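Sqt1 (Chaetomium thermophilum, PDB 4ZOY) probably acts as a dedicated WD40-repeat chaperone that captures a nascent ribosomal protein during its synthesis and so assists ribosome biogenesis. Local coordinates at residues A20-L26 / L95-R101; G160-V166 / H189-C193; V276-R280 / Q316-I320; Q327-S333 / A345-S351; W445-R449 / D475-F481. All blocks are in the same frame, centred on the assembly; numbering follows the deposited sequence.

How the interactions relate
Each of the five contacts belongs to a different part of an eight-bladed propeller, and no two touch. Interaction 2 is buried, the others only partly. Interaction 1 lies nearest the centre of the chain and joins the first strands of adjacent blades through apolar side chains and water, without a direct hydrogen bond. Interaction 4, within one blade, is the most polar, with side-chain and backbone bonds closing a bulged hairpin. Interactions 2 and 5 both join neighbouring blades through loops containing a histidine, but the first relies on backbone and water whereas the second uses a histidine-carboxylate pair and aromatic packing. Interaction 3, farthest out and the most exposed, completes an outer strand pair.

Interaction 1: A20-L26 / L95-R101; sequences AIAQHPL and LTFTLPR
Two first strands of adjacent propeller blades, 20-23 and 95-97, run almost parallel, at 5°, with A22 wedged against L95 and F97. Their axes are 5.4 Å apart, yet no direct hydrogen bond joins them; apolar side chains and two waters bridge the seam. A22 CB rests 3.8 Å from L95 CB, a closeness that suits alanine. One water is held by I21 O and, weakly, by L95 O, while another accepts from F97 N and donates weakly to Q23 O.

H24 crosses F97 at about a right angle. Its CB stands over the phenyl face, 4.2 Å from the F97 ring centroid, and the two rings meet obliquely. With CG anti to the backbone nitrogen (chi1 -166°), the imidazole lies beside its own carbonyl carbon, where ND1 accepts from Y27 N and, at 3.1 Å in the ring plane, from L26 N. Alanine in place of this histidine is likely to cost L26 N and Y27 N their acceptor and open a gap beside F97 CD1.

P25 fits against F97 CB and the carbonyls of T98 and P100, where the cis peptide before P100 helps bend the chain. At the exposed end, L26 CD1 sits 3.5 Å from R101 CZ, over the centre of the guanidinium. Such side-by-side inner strands, each bonded to its own blade, are typical of the WD40 beta-propeller.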
# COMPACT_ATOMS: atom_id res chain seq x y z
N ALA A 20 3.09 4.92 8.85
CA ALA A 20 3.69 3.99 7.90
C ALA A 20 4.17 2.72 8.55
O ALA A 20 4.58 2.71 9.72
CB ALA A 20 4.85 4.68 7.18
N ILE A 21 4.14 1.63 7.77
CA ILE A 21 4.63 0.35 8.25
C ILE A 21 5.15 -0.46 7.07
O ILE A 21 4.58 -0.42 5.97
CB ILE A 21 3.54 -0.42 9.02
CG1 ILE A 21 4.04 -1.78 9.52
CG2 ILE A 21 2.26 -0.56 8.18
CD1 ILE A 21 3.12 -2.43 10.58
N ALA A 22 6.25 -1.17 7.29
CA ALA A 22 6.80 -2.07 6.29
C ALA A 22 7.23 -3.37 6.94
O ALA A 22 7.56 -3.39 8.13
CB ALA A 22 7.97 -1.42 5.58
N GLN A 23 7.20 -4.44 6.17
CA GLN A 23 7.50 -5.77 6.65
C GLN A 23 8.58 -6.38 5.79
O GLN A 23 8.58 -6.21 4.57
CB GLN A 23 6.23 -6.63 6.62
CG GLN A 23 6.39 -8.02 7.21
CD GLN A 23 5.05 -8.68 7.39
OE1 GLN A 23 4.17 -8.55 6.54
NE2 GLN A 23 4.85 -9.34 8.52
N HIS A 24 9.54 -7.06 6.41
CA HIS A 24 10.61 -7.71 5.66
C HIS A 24 10.03 -8.83 4.80
O HIS A 24 9.21 -9.61 5.27
CB HIS A 24 11.66 -8.24 6.63
CG HIS A 24 12.95 -8.62 5.98
ND1 HIS A 24 13.09 -9.74 5.19
CD2 HIS A 24 14.18 -8.05 6.03
CE1 HIS A 24 14.33 -9.82 4.76
NE2 HIS A 24 15.02 -8.82 5.26
N PRO A 25 10.44 -8.91 3.52
CA PRO A 25 9.78 -9.89 2.63
C PRO A 25 10.13 -11.35 2.93
O PRO A 25 9.38 -12.23 2.52
CB PRO A 25 10.29 -9.50 1.24
CG PRO A 25 11.57 -8.79 1.48
CD PRO A 25 11.35 -8.03 2.78
N LEU A 26 11.23 -11.59 3.63
CA LEU A 26 11.63 -12.96 3.97
C LEU A 26 11.32 -13.30 5.42
O LEU A 26 11.07 -14.46 5.75
CB LEU A 26 13.12 -13.16 3.72
CG LEU A 26 13.64 -12.86 2.32
CD1 LEU A 26 15.13 -13.18 2.25
CD2 LEU A 26 12.87 -13.63 1.27
N LEU A 95 7.47 3.81 4.38
CA LEU A 95 8.53 2.85 4.70
C LEU A 95 8.47 1.69 3.74
O LEU A 95 7.38 1.23 3.39
CB LEU A 95 8.39 2.29 6.11
CG LEU A 95 8.73 3.25 7.24
CD1 LEU A 95 8.11 2.70 8.52
CD2 LEU A 95 10.24 3.37 7.39
N THR A 96 9.63 1.18 3.35
CA THR A 96 9.63 -0.08 2.64
C THR A 96 10.94 -0.84 2.84
O THR A 96 12.01 -0.25 2.95
CB THR A 96 9.36 0.13 1.14
OG1 THR A 96 9.07 -1.14 0.52
CG2 THR A 96 10.53 0.76 0.47
N PHE A 97 10.82 -2.16 2.94
CA PHE A 97 11.94 -3.05 2.74
C PHE A 97 12.00 -3.34 1.25
O PHE A 97 10.96 -3.52 0.62
CB PHE A 97 11.79 -4.36 3.52
CG PHE A 97 12.00 -4.21 5.00
CD1 PHE A 97 13.27 -4.28 5.55
CD2 PHE A 97 10.92 -4.03 5.85
CE1 PHE A 97 13.46 -4.15 6.92
CE2 PHE A 97 11.11 -3.90 7.23
CZ PHE A 97 12.38 -3.96 7.75
N THR A 98 13.19 -3.40 0.67
CA THR A 98 13.26 -3.67 -0.76
C THR A 98 12.99 -5.13 -1.10
O THR A 98 13.13 -6.02 -0.27
CB THR A 98 14.62 -3.26 -1.34
OG1 THR A 98 15.68 -3.86 -0.58
CG2 THR A 98 14.76 -1.74 -1.33
N LEU A 99 12.55 -5.35 -2.34
CA LEU A 99 12.42 -6.68 -2.92
C LEU A 99 13.70 -6.99 -3.68
O LEU A 99 14.36 -6.07 -4.17
CB LEU A 99 11.20 -6.74 -3.84
CG LEU A 99 9.84 -6.57 -3.16
CD1 LEU A 99 8.75 -6.42 -4.20
CD2 LEU A 99 9.56 -7.76 -2.23
N PRO A 100 14.07 -8.27 -3.78
CA PRO A 100 13.33 -9.45 -3.32
C PRO A 100 13.59 -9.90 -1.89
O PRO A 100 12.81 -10.72 -1.39
CB PRO A 100 13.80 -10.54 -4.29
CG PRO A 100 15.21 -10.16 -4.57
CD PRO A 100 15.19 -8.66 -4.66
N ARG A 101 14.65 -9.42 -1.26
CA ARG A 101 15.12 -10.06 -0.02
C ARG A 101 15.37 -9.08 1.13
O ARG A 101 15.98 -9.44 2.13
CB ARG A 101 16.41 -10.86 -0.30
CG ARG A 101 16.22 -12.01 -1.30
CD ARG A 101 17.48 -12.88 -1.42
NE ARG A 101 17.44 -14.05 -0.54
CZ ARG A 101 18.08 -14.14 0.62
NH1 ARG A 101 18.82 -13.12 1.05
NH2 ARG A 101 17.99 -15.24 1.35
O HOH W 1 4.98 -1.27 3.44
O HOH W 2 8.26 -3.47 2.50

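Interaction 2: G160-V166 / H189-C193; sequences GASDGSV and HTGPC
The seam between two WD40 blades is closed here by a type I turn, A161 to G164, lying against the loop H189-C193 that leads into the first strand of the next blade. One direct hydrogen bond crosses it: C193 N donates to A161 O at 3.0 Å, with an N-H...O angle of 167°. The same carbonyl accepts G164 N of its own turn, and the two donors come from opposite faces of the carbonyl plane.

G164 has a positive phi of 91°, a backbone shape that suits glycine, and a beta carbon would also strike H189 O and G191 O. With only hydrogens there, G164 CA can lie 3.1 Å from G191 O. The turn is stiffened by D163, whose OD1 takes both S165 N and S165 OG, an Asx turn.

H189 brings its CB to 3.3 Å from G164 O, which lies at the edge of the imidazole. Both ring nitrogens bond elsewhere, NE2 to T207 and ND1 to S213, so this histidine is fixed within its own blade, much as the histidine of a WD40 repeat usually is. C193 SG is anti to its backbone nitrogen (chi1 179°), which carries it to 3.7 Å from V166 CG2 and close to G160 CA, where a beta carbon would collide with it.

Two waters add backbone bridges: one donates to D163 O and H189 O, the other donates to G164 O and accepts from H189 N. Joined mainly through backbone and water, the seam probably depends more on local shape, its glycines above all, than on charge.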
# COMPACT_ATOMS: atom_id res chain seq x y z
N GLY A 160 6.20 8.65 -5.01
CA GLY A 160 5.48 9.77 -5.58
C GLY A 160 5.47 10.89 -4.58
O GLY A 160 5.49 10.64 -3.38
N ALA A 161 5.43 12.13 -5.07
CA ALA A 161 5.60 13.30 -4.20
C ALA A 161 4.49 14.34 -4.34
O ALA A 161 3.66 14.26 -5.24
CB ALA A 161 6.96 13.95 -4.46
N SER A 162 4.50 15.33 -3.44
CA SER A 162 3.46 16.35 -3.41
C SER A 162 3.50 17.28 -4.63
O SER A 162 2.48 17.92 -4.95
CB SER A 162 3.56 17.18 -2.13
OG SER A 162 4.79 17.89 -2.06
N ASP A 163 4.64 17.35 -5.30
CA ASP A 163 4.75 18.16 -6.53
C ASP A 163 4.32 17.38 -7.77
O ASP A 163 4.43 17.87 -8.89
CB ASP A 163 6.18 18.70 -6.70
CG ASP A 163 7.22 17.62 -6.89
OD1 ASP A 163 6.90 16.41 -6.84
OD2 ASP A 163 8.41 17.98 -7.07
N GLY A 164 3.82 16.16 -7.57
CA GLY A 164 3.32 15.37 -8.67
C GLY A 164 4.37 14.48 -9.28
O GLY A 164 4.08 13.66 -10.13
N SER A 165 5.62 14.65 -8.84
CA SER A 165 6.71 13.89 -9.46
C SER A 165 6.76 12.45 -8.97
O SER A 165 6.30 12.12 -7.87
CB SER A 165 8.06 14.59 -9.24
OG SER A 165 8.52 14.47 -7.91
N VAL A 166 7.30 11.59 -9.82
CA VAL A 166 7.47 10.19 -9.52
C VAL A 166 8.92 9.84 -9.80
O VAL A 166 9.41 10.10 -10.90
CB VAL A 166 6.52 9.32 -10.35
CG1 VAL A 166 6.84 7.84 -10.17
CG2 VAL A 166 5.07 9.62 -9.96
N HIS A 189 2.32 14.40 -13.71
CA HIS A 189 1.22 14.90 -12.86
C HIS A 189 1.45 16.37 -12.55
O HIS A 189 2.59 16.79 -12.40
CB HIS A 189 1.12 14.13 -11.54
CG HIS A 189 0.84 12.67 -11.68
ND1 HIS A 189 -0.25 12.16 -12.34
CD2 HIS A 189 1.49 11.60 -11.15
CE1 HIS A 189 -0.25 10.84 -12.25
NE2 HIS A 189 0.79 10.48 -11.53
N THR A 190 0.37 17.14 -12.43
CA THR A 190 0.47 18.57 -12.13
C THR A 190 -0.03 18.92 -10.73
O THR A 190 -0.02 20.08 -10.32
CB THR A 190 -0.31 19.44 -13.15
OG1 THR A 190 -1.72 19.32 -12.93
CG2 THR A 190 0.02 19.02 -14.57
N GLY A 191 -0.50 17.90 -10.00
CA GLY A 191 -0.86 18.05 -8.60
C GLY A 191 -0.28 16.87 -7.84
O GLY A 191 0.32 15.99 -8.45
N PRO A 192 -0.47 16.84 -6.52
CA PRO A 192 0.09 15.76 -5.68
C PRO A 192 -0.13 14.37 -6.26
O PRO A 192 -1.23 14.04 -6.70
CB PRO A 192 -0.65 15.93 -4.36
CG PRO A 192 -0.94 17.40 -4.30
CD PRO A 192 -1.21 17.82 -5.72
N CYS A 193 0.93 13.57 -6.27
CA CYS A 193 0.83 12.18 -6.69
C CYS A 193 0.44 11.35 -5.48
O CYS A 193 1.20 11.22 -4.52
CB CYS A 193 2.15 11.70 -7.28
SG CYS A 193 2.11 9.97 -7.78
O HOH W 3 5.26 17.00 -11.47
O HOH W 4 4.48 12.48 -12.73

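Interaction 3: V276-R280 / Q316-I320; sequences VGLPR and QAGTI
G277 pairs with the turn opposite through two backbone hydrogen bonds. G277 N donates to T319 O at 3.1 Å, in the carbonyl plane, and G318 N donates to G277 O at 2.9 Å, from above that carbonyl's plane. Beside them V276 and I320 form an antiparallel non-hydrogen-bonded pair, and the CA of V276 makes a CA-H...O contact with T319 O. Both glycines suit their places: G318 holds the positive phi of the type II turn Q316-T319, and a beta carbon on G277 would run into Q316 O.

Farther out, a single water binds three groups. It donates to L278 O and to Q316 OE1, and accepts from R280 NH2 at 2.8 Å, at the edge of the guanidinium. The guanidinium and amide planes are only 8° apart, and R280 NH2 stays 3.7 Å from Q316 OE1, so the water mediates between these long polar side chains at the exposed end.

The packing is apolar. I320 has CG1 beside its backbone nitrogen (chi1 -49°) and a second bend at chi2, which curl CD1 in to 3.6 Å from V276 CG2. A317 CB meets P279 CD at 3.7 Å, small enough to lie against the proline ring.

The contact starts the pairing of strand 273-277 with the outer strand 320-324 of its blade. V276 also touches V264 on strand 263-268, and both V276 and I320 touch L239 on strand 235-239, the outer strand of the preceding blade.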
# COMPACT_ATOMS: atom_id res chain seq x y z
N VAL A 276 -8.74 0.56 -16.79
CA VAL A 276 -8.04 0.95 -18.02
C VAL A 276 -7.14 -0.18 -18.48
O VAL A 276 -6.46 -0.82 -17.68
CB VAL A 276 -7.21 2.22 -17.80
CG1 VAL A 276 -6.45 2.60 -19.07
CG2 VAL A 276 -8.10 3.38 -17.37
N GLY A 277 -7.13 -0.45 -19.79
CA GLY A 277 -6.28 -1.50 -20.32
C GLY A 277 -4.80 -1.12 -20.38
O GLY A 277 -4.45 0.04 -20.61
N LEU A 278 -3.96 -2.13 -20.17
CA LEU A 278 -2.51 -1.98 -20.27
C LEU A 278 -1.97 -2.88 -21.36
O LEU A 278 -2.56 -3.93 -21.64
CB LEU A 278 -1.83 -2.35 -18.96
CG LEU A 278 -2.19 -1.52 -17.73
CD1 LEU A 278 -1.46 -2.14 -16.53
CD2 LEU A 278 -1.83 -0.06 -17.92
N PRO A 279 -0.84 -2.50 -21.97
CA PRO A 279 -0.20 -3.45 -22.89
C PRO A 279 0.50 -4.57 -22.12
O PRO A 279 0.99 -4.34 -21.02
CB PRO A 279 0.82 -2.57 -23.62
CG PRO A 279 1.24 -1.58 -22.57
CD PRO A 279 -0.05 -1.27 -21.81
N ARG A 280 0.54 -5.76 -22.69
CA ARG A 280 1.24 -6.87 -22.05
C ARG A 280 2.70 -6.88 -22.53
O ARG A 280 2.95 -6.81 -23.73
CB ARG A 280 0.55 -8.20 -22.34
CG ARG A 280 0.43 -9.11 -21.12
CD ARG A 280 -0.66 -8.64 -20.16
NE ARG A 280 -1.88 -8.24 -20.85
CZ ARG A 280 -2.78 -9.09 -21.35
NH1 ARG A 280 -2.60 -10.40 -21.22
NH2 ARG A 280 -3.87 -8.63 -21.96
N GLN A 316 -5.87 -1.97 -27.37
CA GLN A 316 -6.18 -2.48 -26.04
C GLN A 316 -5.76 -1.50 -24.95
O GLN A 316 -6.49 -1.27 -23.98
CB GLN A 316 -5.49 -3.83 -25.81
CG GLN A 316 -6.45 -5.02 -25.71
CD GLN A 316 -5.78 -6.28 -25.19
OE1 GLN A 316 -4.67 -6.23 -24.66
NE2 GLN A 316 -6.45 -7.42 -25.34
N ALA A 317 -4.58 -0.91 -25.11
CA ALA A 317 -4.00 -0.05 -24.09
C ALA A 317 -4.63 1.34 -24.05
O ALA A 317 -4.82 1.99 -25.08
CB ALA A 317 -2.50 0.08 -24.30
N GLY A 318 -4.95 1.79 -22.84
CA GLY A 318 -5.38 3.16 -22.63
C GLY A 318 -6.87 3.39 -22.82
O GLY A 318 -7.33 4.52 -22.71
N THR A 319 -7.61 2.34 -23.12
CA THR A 319 -9.05 2.51 -23.24
C THR A 319 -9.72 2.18 -21.92
O THR A 319 -9.21 1.39 -21.11
CB THR A 319 -9.65 1.63 -24.35
OG1 THR A 319 -9.57 0.25 -23.98
CG2 THR A 319 -8.91 1.84 -25.67
N ILE A 320 -10.86 2.82 -21.70
CA ILE A 320 -11.64 2.59 -20.50
C ILE A 320 -12.52 1.37 -20.70
O ILE A 320 -13.41 1.36 -21.56
CB ILE A 320 -12.53 3.79 -20.16
CG1 ILE A 320 -11.73 5.10 -20.20
CG2 ILE A 320 -13.22 3.57 -18.83
CD1 ILE A 320 -10.60 5.16 -19.22
O HOH W 5 -4.15 -5.87 -22.22

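Interaction 4: Q327-S333 / A345-S351; sequences QSDNIES and AGSTDGS
The Q327 amide and the D349 carboxylate are the flat groups that tie the loop before strand 331-336 to the turn after strand 345-347. In the amide plane, Q327 NE2 donates to S351 OG at 3.2 Å; its bond to A345 O, at 3.1 Å, comes from above that carbonyl's plane, and a third, to S351 O, is weak. Glutamine's extended chain suits it to reach backbone and hydroxyl alike.

Each oxygen of D349 takes two donors. S328 OG lies on the anti lone pair of OD2 at 2.8 Å, while S328 N meets the same oxygen from out of the carboxylate plane. S351 OG uses the syn lone pair of OD1, and S351 N completes an Asx turn. With chi1 at 70°, the carboxylate folds back over its own turn. Were D349 an alanine, S328 N and S351 N would probably lose their acceptor and the S328 hydroxyl be free to turn.

S347 OG donates to D329 O at 2.9 Å and accepts D349 N, an ST turn. T348 N bonds N330 O at 2.8 Å. E332 and S333 both face G346, a classic beta bulge, in which G346 O receives E332 N and, weakly, S333 N.

The hairpin is the inner half of its blade: I331 and A345 touch I273 on strand 273-277 of the preceding blade, while S333 OG bonds V379 of the next.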
# COMPACT_ATOMS: atom_id res chain seq x y z
N GLN A 327 -20.10 3.18 -4.58
CA GLN A 327 -19.89 3.82 -3.30
C GLN A 327 -20.04 5.33 -3.41
O GLN A 327 -20.21 5.86 -4.51
CB GLN A 327 -18.52 3.42 -2.76
CG GLN A 327 -18.44 1.92 -2.56
CD GLN A 327 -17.03 1.39 -2.65
OE1 GLN A 327 -16.46 1.30 -3.73
NE2 GLN A 327 -16.46 1.00 -1.51
N SER A 328 -19.98 6.04 -2.28
CA SER A 328 -20.43 7.44 -2.28
C SER A 328 -19.33 8.46 -1.98
O SER A 328 -19.57 9.66 -2.05
CB SER A 328 -21.57 7.63 -1.28
OG SER A 328 -21.11 7.49 0.06
N ASP A 329 -18.14 7.99 -1.64
CA ASP A 329 -17.07 8.90 -1.27
C ASP A 329 -15.74 8.28 -1.74
O ASP A 329 -15.73 7.16 -2.25
CB ASP A 329 -17.08 9.16 0.25
CG ASP A 329 -16.47 10.50 0.64
OD1 ASP A 329 -15.68 11.09 -0.12
OD2 ASP A 329 -16.78 10.96 1.76
N ASN A 330 -14.66 9.03 -1.54
CA ASN A 330 -13.33 8.67 -2.04
C ASN A 330 -13.00 7.19 -1.95
O ASN A 330 -13.16 6.56 -0.89
CB ASN A 330 -12.26 9.45 -1.28
CG ASN A 330 -12.32 10.96 -1.52
OD1 ASN A 330 -13.19 11.45 -2.23
ND2 ASN A 330 -11.38 11.68 -0.93
N ILE A 331 -12.53 6.63 -3.05
CA ILE A 331 -11.98 5.28 -3.02
C ILE A 331 -10.53 5.39 -2.58
O ILE A 331 -9.66 5.82 -3.34
CB ILE A 331 -12.08 4.59 -4.38
CG1 ILE A 331 -13.55 4.53 -4.84
CG2 ILE A 331 -11.44 3.19 -4.29
CD1 ILE A 331 -14.51 3.91 -3.83
N GLU A 332 -10.27 5.01 -1.34
CA GLU A 332 -8.95 5.22 -0.77
C GLU A 332 -8.06 3.99 -0.89
O GLU A 332 -6.84 4.09 -0.69
CB GLU A 332 -9.06 5.62 0.70
CG GLU A 332 -9.61 7.04 0.91
CD GLU A 332 -8.64 8.13 0.44
OE1 GLU A 332 -7.48 7.82 0.12
OE2 GLU A 332 -9.06 9.32 0.41
N SER A 333 -8.65 2.84 -1.24
CA SER A 333 -7.87 1.63 -1.34
C SER A 333 -8.50 0.67 -2.34
O SER A 333 -9.71 0.45 -2.32
CB SER A 333 -7.74 0.98 0.05
OG SER A 333 -6.96 -0.20 -0.03
N ALA A 345 -12.71 -2.62 -3.28
CA ALA A 345 -12.53 -1.18 -3.16
C ALA A 345 -13.01 -0.69 -1.80
O ALA A 345 -14.14 -0.99 -1.40
CB ALA A 345 -13.27 -0.45 -4.27
N GLY A 346 -12.16 0.04 -1.08
CA GLY A 346 -12.54 0.59 0.22
C GLY A 346 -12.77 2.07 0.10
O GLY A 346 -11.98 2.78 -0.52
N SER A 347 -13.85 2.56 0.72
CA SER A 347 -14.26 3.94 0.57
C SER A 347 -14.20 4.72 1.87
O SER A 347 -14.35 4.15 2.95
CB SER A 347 -15.69 3.99 0.01
OG SER A 347 -16.18 5.33 -0.06
N THR A 348 -14.02 6.03 1.74
CA THR A 348 -14.16 6.96 2.86
C THR A 348 -15.54 6.84 3.54
O THR A 348 -15.67 7.17 4.73
CB THR A 348 -13.91 8.39 2.36
OG1 THR A 348 -12.58 8.46 1.84
CG2 THR A 348 -14.07 9.43 3.47
N ASP A 349 -16.54 6.35 2.82
CA ASP A 349 -17.88 6.25 3.40
C ASP A 349 -18.08 5.02 4.29
O ASP A 349 -19.19 4.80 4.79
CB ASP A 349 -18.95 6.29 2.30
CG ASP A 349 -19.00 5.04 1.42
OD1 ASP A 349 -18.36 4.01 1.73
OD2 ASP A 349 -19.72 5.10 0.40
N GLY A 350 -17.02 4.24 4.50
CA GLY A 350 -17.09 3.09 5.39
C GLY A 350 -17.39 1.75 4.74
O GLY A 350 -17.40 0.72 5.42
N SER A 351 -17.64 1.75 3.43
CA SER A 351 -18.03 0.52 2.74
C SER A 351 -16.88 -0.10 1.96
O SER A 351 -15.91 0.57 1.61
CB SER A 351 -19.19 0.77 1.78
OG SER A 351 -18.76 1.57 0.68

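Interaction 5: W445-R449 / D475-F481; sequences WKGHR and DAVVLVF
Segments 445-449 and 475-481 run nearly antiparallel, 168° apart end to end, with nearest CA atoms such as those of G447 and L479 7.6 Å apart, so side chains do most of the joining. H448 and D475 form the polar end. H448 ND1 donates to the syn lone pair of D475 OD1 at 3.0 Å, almost in the ring plane, and bonds OD2 weakly. R449 N also donates to OD2, at 2.9 Å, which leaves the carboxylate gripped through both oxygens. With chi1 at 51°, D475 turns its carboxylate back toward H448 and R449 N.

H448 NE2 bonds T471 OG1 on the neighbouring strand. This Asp-His-Thr chain matches three members of the Asp-His-Ser/Thr-Trp tetrad of WD40 blades, and F481, which touches T471, probably occupies the tryptophan's place. The glycine before the histidine suits its positive phi, and a beta carbon there would collide with L479 CD1.

That methyl lies over one face of the H448 ring, 3.8 Å from its centroid, while V477 O sits at the edge near CE1. Toward the other end W445 and F481 slide past each other in opposite directions, each placing its CB over the other's ring: W445 CB is 3.6 Å from the F481 centroid, and F481 CB 3.4 Å from W445 CD1. W445 NE1 bonds E482 O, which fixes the indole across the seam between the last blade and the one before it.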
# COMPACT_ATOMS: atom_id res chain seq x y z
N TRP A 445 -10.67 -7.54 14.91
CA TRP A 445 -9.65 -7.30 15.91
C TRP A 445 -9.76 -5.89 16.43
O TRP A 445 -9.60 -4.92 15.66
CB TRP A 445 -8.26 -7.53 15.33
CG TRP A 445 -7.95 -8.94 14.93
CD1 TRP A 445 -7.47 -9.93 15.73
CD2 TRP A 445 -8.04 -9.49 13.61
NE1 TRP A 445 -7.28 -11.08 15.00
CE2 TRP A 445 -7.62 -10.83 13.69
CE3 TRP A 445 -8.45 -8.99 12.37
CZ2 TRP A 445 -7.59 -11.68 12.59
CZ3 TRP A 445 -8.42 -9.84 11.26
CH2 TRP A 445 -7.99 -11.17 11.38
N LYS A 446 -9.99 -5.77 17.73
CA LYS A 446 -10.17 -4.47 18.37
C LYS A 446 -8.99 -4.15 19.27
O LYS A 446 -8.26 -5.04 19.68
CB LYS A 446 -11.49 -4.46 19.15
CG LYS A 446 -12.71 -4.72 18.29
CD LYS A 446 -13.99 -4.72 19.12
CE LYS A 446 -15.21 -4.92 18.23
NZ LYS A 446 -16.47 -4.98 19.03
N GLY A 447 -8.80 -2.86 19.57
CA GLY A 447 -7.71 -2.47 20.44
C GLY A 447 -7.29 -1.03 20.22
O GLY A 447 -6.86 -0.35 21.16
N HIS A 448 -7.37 -0.57 18.98
CA HIS A 448 -7.10 0.84 18.71
C HIS A 448 -8.28 1.67 19.17
O HIS A 448 -9.40 1.18 19.24
CB HIS A 448 -6.85 1.10 17.22
CG HIS A 448 -5.50 0.66 16.75
ND1 HIS A 448 -4.37 1.42 16.92
CD2 HIS A 448 -5.11 -0.47 16.10
CE1 HIS A 448 -3.32 0.78 16.41
NE2 HIS A 448 -3.75 -0.36 15.90
N ARG A 449 -8.03 2.93 19.47
CA ARG A 449 -9.12 3.87 19.64
C ARG A 449 -9.76 4.14 18.28
O ARG A 449 -9.09 4.04 17.23
CB ARG A 449 -8.63 5.18 20.27
CG ARG A 449 -8.41 5.07 21.79
CD ARG A 449 -7.10 5.77 22.22
NE ARG A 449 -7.15 7.19 21.93
CZ ARG A 449 -6.12 8.03 21.89
NH1 ARG A 449 -4.85 7.66 22.13
NH2 ARG A 449 -6.38 9.28 21.61
N ASP A 475 -3.64 6.89 16.93
CA ASP A 475 -3.54 7.00 18.39
C ASP A 475 -2.13 6.70 18.91
O ASP A 475 -1.95 6.48 20.11
CB ASP A 475 -4.57 6.07 19.06
CG ASP A 475 -4.53 4.63 18.54
OD1 ASP A 475 -3.76 4.32 17.60
OD2 ASP A 475 -5.28 3.80 19.09
N ALA A 476 -1.15 6.66 18.01
CA ALA A 476 0.28 6.55 18.34
C ALA A 476 0.67 5.19 18.89
O ALA A 476 1.68 5.06 19.58
CB ALA A 476 0.71 7.67 19.34
N VAL A 477 -0.13 4.18 18.57
CA VAL A 477 0.15 2.83 19.04
C VAL A 477 0.28 1.88 17.86
O VAL A 477 -0.33 2.09 16.80
CB VAL A 477 -0.95 2.32 20.00
CG1 VAL A 477 -0.47 1.10 20.78
CG2 VAL A 477 -1.38 3.42 20.96
N VAL A 478 1.10 0.86 18.06
CA VAL A 478 1.32 -0.26 17.15
C VAL A 478 0.82 -1.51 17.85
O VAL A 478 1.24 -1.79 18.98
CB VAL A 478 2.80 -0.41 16.79
CG1 VAL A 478 3.05 -1.65 15.93
CG2 VAL A 478 3.34 0.86 16.11
N LEU A 479 -0.08 -2.27 17.22
CA LEU A 479 -0.64 -3.47 17.84
C LEU A 479 -0.32 -4.72 17.03
O LEU A 479 -0.10 -4.64 15.82
CB LEU A 479 -2.16 -3.36 18.03
CG LEU A 479 -2.66 -2.25 18.96
CD1 LEU A 479 -4.16 -2.28 19.10
CD2 LEU A 479 -1.98 -2.40 20.33
N VAL A 480 -0.28 -5.86 17.70
CA VAL A 480 -0.07 -7.15 17.05
C VAL A 480 -1.28 -8.03 17.32
O VAL A 480 -1.70 -8.18 18.47
CB VAL A 480 1.19 -7.87 17.56
CG1 VAL A 480 1.36 -9.20 16.83
CG2 VAL A 480 2.42 -6.99 17.38
N PHE A 481 -1.85 -8.59 16.25
CA PHE A 481 -3.01 -9.46 16.34
C PHE A 481 -2.69 -10.82 15.73
O PHE A 481 -1.82 -10.92 14.86
CB PHE A 481 -4.21 -8.85 15.60
CG PHE A 481 -4.69 -7.54 16.16
CD1 PHE A 481 -5.33 -7.48 17.39
CD2 PHE A 481 -4.56 -6.37 15.44
CE1 PHE A 481 -5.80 -6.28 17.89
CE2 PHE A 481 -5.03 -5.16 15.93
CZ PHE A 481 -5.65 -5.11 17.16